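Local coordinates for protein chlorite dismutase (PDB 3QPI) that is a heme b enzyme that breaks chlorite down to chloride and molecular oxygen, joining the two oxygen atoms of its substrate, at residues Ile88-Ser93 and Phe141-Glu146. Numbering follows the deposited sequence.
With HEM (protoporphyrin IX containing Fe), chain C.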
# COMPACT_ATOMS: atom_id res chain seq x y z
N ILE A 88 3.11 -2.64 -1.85
CA ILE A 88 3.71 -2.90 -0.55
C ILE A 88 2.73 -3.66 0.36
O ILE A 88 1.83 -3.07 0.98
CB ILE A 88 4.19 -1.61 0.12
CG1 ILE A 88 5.19 -0.86 -0.79
CG2 ILE A 88 4.85 -1.90 1.49
CD1 ILE A 88 5.52 0.55 -0.30
N PRO A 89 2.89 -5.00 0.42
CA PRO A 89 2.11 -5.86 1.32
C PRO A 89 2.58 -5.67 2.75
O PRO A 89 3.79 -5.59 2.98
CB PRO A 89 2.44 -7.28 0.83
CG PRO A 89 3.14 -7.09 -0.52
CD PRO A 89 3.81 -5.77 -0.43
N ILE A 90 1.63 -5.55 3.68
CA ILE A 90 1.95 -5.24 5.08
C ILE A 90 1.12 -6.09 6.05
O ILE A 90 -0.07 -6.34 5.81
CB ILE A 90 1.71 -3.74 5.39
CG1 ILE A 90 2.86 -2.89 4.84
CG2 ILE A 90 1.53 -3.50 6.93
CD1 ILE A 90 2.47 -1.43 4.64
N ARG A 91 1.76 -6.54 7.12
CA ARG A 91 1.07 -7.24 8.18
C ARG A 91 1.41 -6.58 9.49
O ARG A 91 2.59 -6.38 9.79
CB ARG A 91 1.44 -8.73 8.24
CG ARG A 91 0.70 -9.45 9.38
CD ARG A 91 0.75 -10.96 9.31
NE ARG A 91 2.12 -11.46 9.19
CZ ARG A 91 2.55 -12.61 9.70
NH1 ARG A 91 1.70 -13.39 10.39
NH2 ARG A 91 3.82 -12.98 9.54
N LYS A 92 0.38 -6.23 10.26
CA LYS A 92 0.58 -5.67 11.59
C LYS A 92 0.47 -6.78 12.65
O LYS A 92 -0.10 -7.86 12.40
CB LYS A 92 -0.39 -4.51 11.84
CG LYS A 92 -0.16 -3.31 10.89
CD LYS A 92 -1.05 -2.14 11.25
CE LYS A 92 -0.76 -0.90 10.39
NZ LYS A 92 -1.54 0.29 10.87
N SER A 93 1.05 -6.52 13.83
CA SER A 93 1.16 -7.51 14.90
C SER A 93 -0.14 -7.73 15.65
O SER A 93 -1.05 -6.88 15.66
CB SER A 93 2.19 -7.05 15.93
OG SER A 93 1.79 -5.83 16.53
N PHE A 141 -2.73 -5.88 4.67
CA PHE A 141 -3.09 -4.90 3.67
C PHE A 141 -2.24 -5.11 2.43
O PHE A 141 -1.12 -5.58 2.52
CB PHE A 141 -2.86 -3.48 4.19
CG PHE A 141 -3.43 -3.25 5.56
CD1 PHE A 141 -4.79 -3.00 5.72
CD2 PHE A 141 -2.60 -3.27 6.69
CE1 PHE A 141 -5.32 -2.78 7.01
CE2 PHE A 141 -3.14 -3.07 7.96
CZ PHE A 141 -4.50 -2.81 8.11
N LEU A 142 -2.79 -4.76 1.27
CA LEU A 142 -2.01 -4.59 0.06
C LEU A 142 -2.14 -3.12 -0.30
O LEU A 142 -3.24 -2.61 -0.51
CB LEU A 142 -2.53 -5.48 -1.07
CG LEU A 142 -2.64 -6.98 -0.75
CD1 LEU A 142 -3.20 -7.77 -1.93
CD2 LEU A 142 -1.29 -7.53 -0.35
N THR A 143 -1.00 -2.42 -0.31
CA THR A 143 -0.98 -1.00 -0.60
C THR A 143 -0.42 -0.84 -2.01
O THR A 143 0.59 -1.44 -2.36
CB THR A 143 -0.19 -0.19 0.48
OG1 THR A 143 1.18 -0.61 0.55
CG2 THR A 143 -0.84 -0.38 1.85
N TRP A 144 -1.12 -0.04 -2.81
CA TRP A 144 -0.85 0.09 -4.22
C TRP A 144 -0.72 1.58 -4.52
O TRP A 144 -1.58 2.38 -4.10
CB TRP A 144 -2.00 -0.51 -5.03
CG TRP A 144 -1.88 -0.26 -6.48
CD1 TRP A 144 -2.60 0.63 -7.23
CD2 TRP A 144 -0.94 -0.87 -7.38
NE1 TRP A 144 -2.18 0.60 -8.53
CE2 TRP A 144 -1.16 -0.31 -8.66
CE3 TRP A 144 0.06 -1.84 -7.22
CZ2 TRP A 144 -0.42 -0.69 -9.79
CZ3 TRP A 144 0.82 -2.21 -8.34
CH2 TRP A 144 0.56 -1.64 -9.61
N PHE A 145 0.37 1.94 -5.21
CA PHE A 145 0.70 3.33 -5.51
C PHE A 145 1.15 3.47 -6.96
O PHE A 145 1.86 2.60 -7.48
CB PHE A 145 1.83 3.81 -4.57
CG PHE A 145 1.53 3.57 -3.13
CD1 PHE A 145 0.76 4.46 -2.41
CD2 PHE A 145 1.98 2.41 -2.50
CE1 PHE A 145 0.44 4.22 -1.10
CE2 PHE A 145 1.66 2.15 -1.19
CZ PHE A 145 0.90 3.06 -0.48
N GLU A 146 0.76 4.57 -7.59
CA GLU A 146 1.15 4.87 -8.96
C GLU A 146 1.65 6.29 -9.03
O GLU A 146 1.06 7.18 -8.40
CB GLU A 146 -0.04 4.74 -9.91
CG GLU A 146 -0.72 3.43 -9.85
CD GLU A 146 -1.86 3.31 -10.86
OE1 GLU A 146 -2.21 4.30 -11.56
OE2 GLU A 146 -2.41 2.20 -10.95
CHA HEM C . -4.34 3.73 5.47
CHB HEM C . -3.64 7.96 3.34
CHC HEM C . 0.70 6.44 1.74
CHD HEM C . 0.08 2.40 4.11
C1A HEM C . -4.47 4.99 4.99
C2A HEM C . -5.67 5.77 5.23
C3A HEM C . -5.53 6.97 4.63
C4A HEM C . -4.20 6.95 4.02
CMA HEM C . -6.57 8.15 4.64
CAA HEM C . -6.83 5.23 6.07
CBA HEM C . -7.97 4.62 5.26
CGA HEM C . -9.08 4.33 6.25
O1A HEM C . -9.30 3.12 6.48
O2A HEM C . -9.71 5.27 6.83
C1B HEM C . -2.43 7.84 2.75
C2B HEM C . -1.93 8.85 1.85
C3B HEM C . -0.77 8.41 1.38
C4B HEM C . -0.47 7.13 1.99
CMB HEM C . -2.61 10.18 1.43
CAB HEM C . 0.10 9.22 0.38
CBB HEM C . 0.54 8.62 -0.73
C1C HEM C . 0.95 5.23 2.25
C2C HEM C . 2.13 4.39 2.04
C3C HEM C . 1.90 3.24 2.69
C4C HEM C . 0.61 3.37 3.35
CMC HEM C . 3.33 4.76 1.15
CAC HEM C . 2.79 2.00 2.85
CBC HEM C . 4.12 2.12 2.77
C1D HEM C . -1.14 2.34 4.65
C2D HEM C . -1.62 1.21 5.41
C3D HEM C . -3.02 1.65 5.82
C4D HEM C . -3.20 2.99 5.29
CMD HEM C . -0.95 -0.16 5.74
CAD HEM C . -4.04 0.87 6.66
CBD HEM C . -3.83 1.33 8.11
CGD HEM C . -4.68 0.47 9.02
O1D HEM C . -5.90 0.38 8.77
O2D HEM C . -4.13 -0.11 10.00
NA HEM C . -3.55 5.72 4.22
NB HEM C . -1.52 6.78 2.83
NC HEM C . 0.05 4.58 3.06
ND HEM C . -2.08 3.38 4.61
FE HEM C . -1.63 5.06 3.84
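Neighbouring antiparallel strands of the chlorite dismutase beta-sheet, 84-92 and 141-147, wall the heme pocket in part through Ile88, Ile90, Lys92, Phe141, Thr143 and Phe145. Ile88 pairs with Thr143 and Ile90 with Phe141, both hydrogen-bonded pairs; Ile90 O accepts a hydrogen bond from Phe141 N at 2.9 Å. Two donors from one residue grip Ile88 O. Thr143 OG1, set between its own backbone N and carbonyl carbon (chi1 61°), meets Ile88 O on an in-plane lone pair at 2.6 Å, while Thr143 N approaches from above the carbonyl plane at 3.2 Å. This rotation sends Thr143 CG2 to the porphyrin, 3.7 Å from HEM CHD. Ile90 CD1 rests 3.8 Å from the methyl carbon HEM CMD, and its CG2 touches Phe141 CD2. The propionate arm at HEM CAD lies over one face of the Phe141 ring, whose edge receives Lys92 CD, 4.0 Å from Phe141 CE2. Extended beyond CG, Lys92 hydrogen-bonds through NZ to propionate oxygen HEM O2D at 2.8 Å; Glu167 forms a salt bridge with the same ammonium. On the other sheet face, Pro89 CB packs against Leu142 CD2 at 3.9 Å. Such a heme-lining sheet face is characteristic of the dimeric alpha-beta barrel of chlorite dismutases.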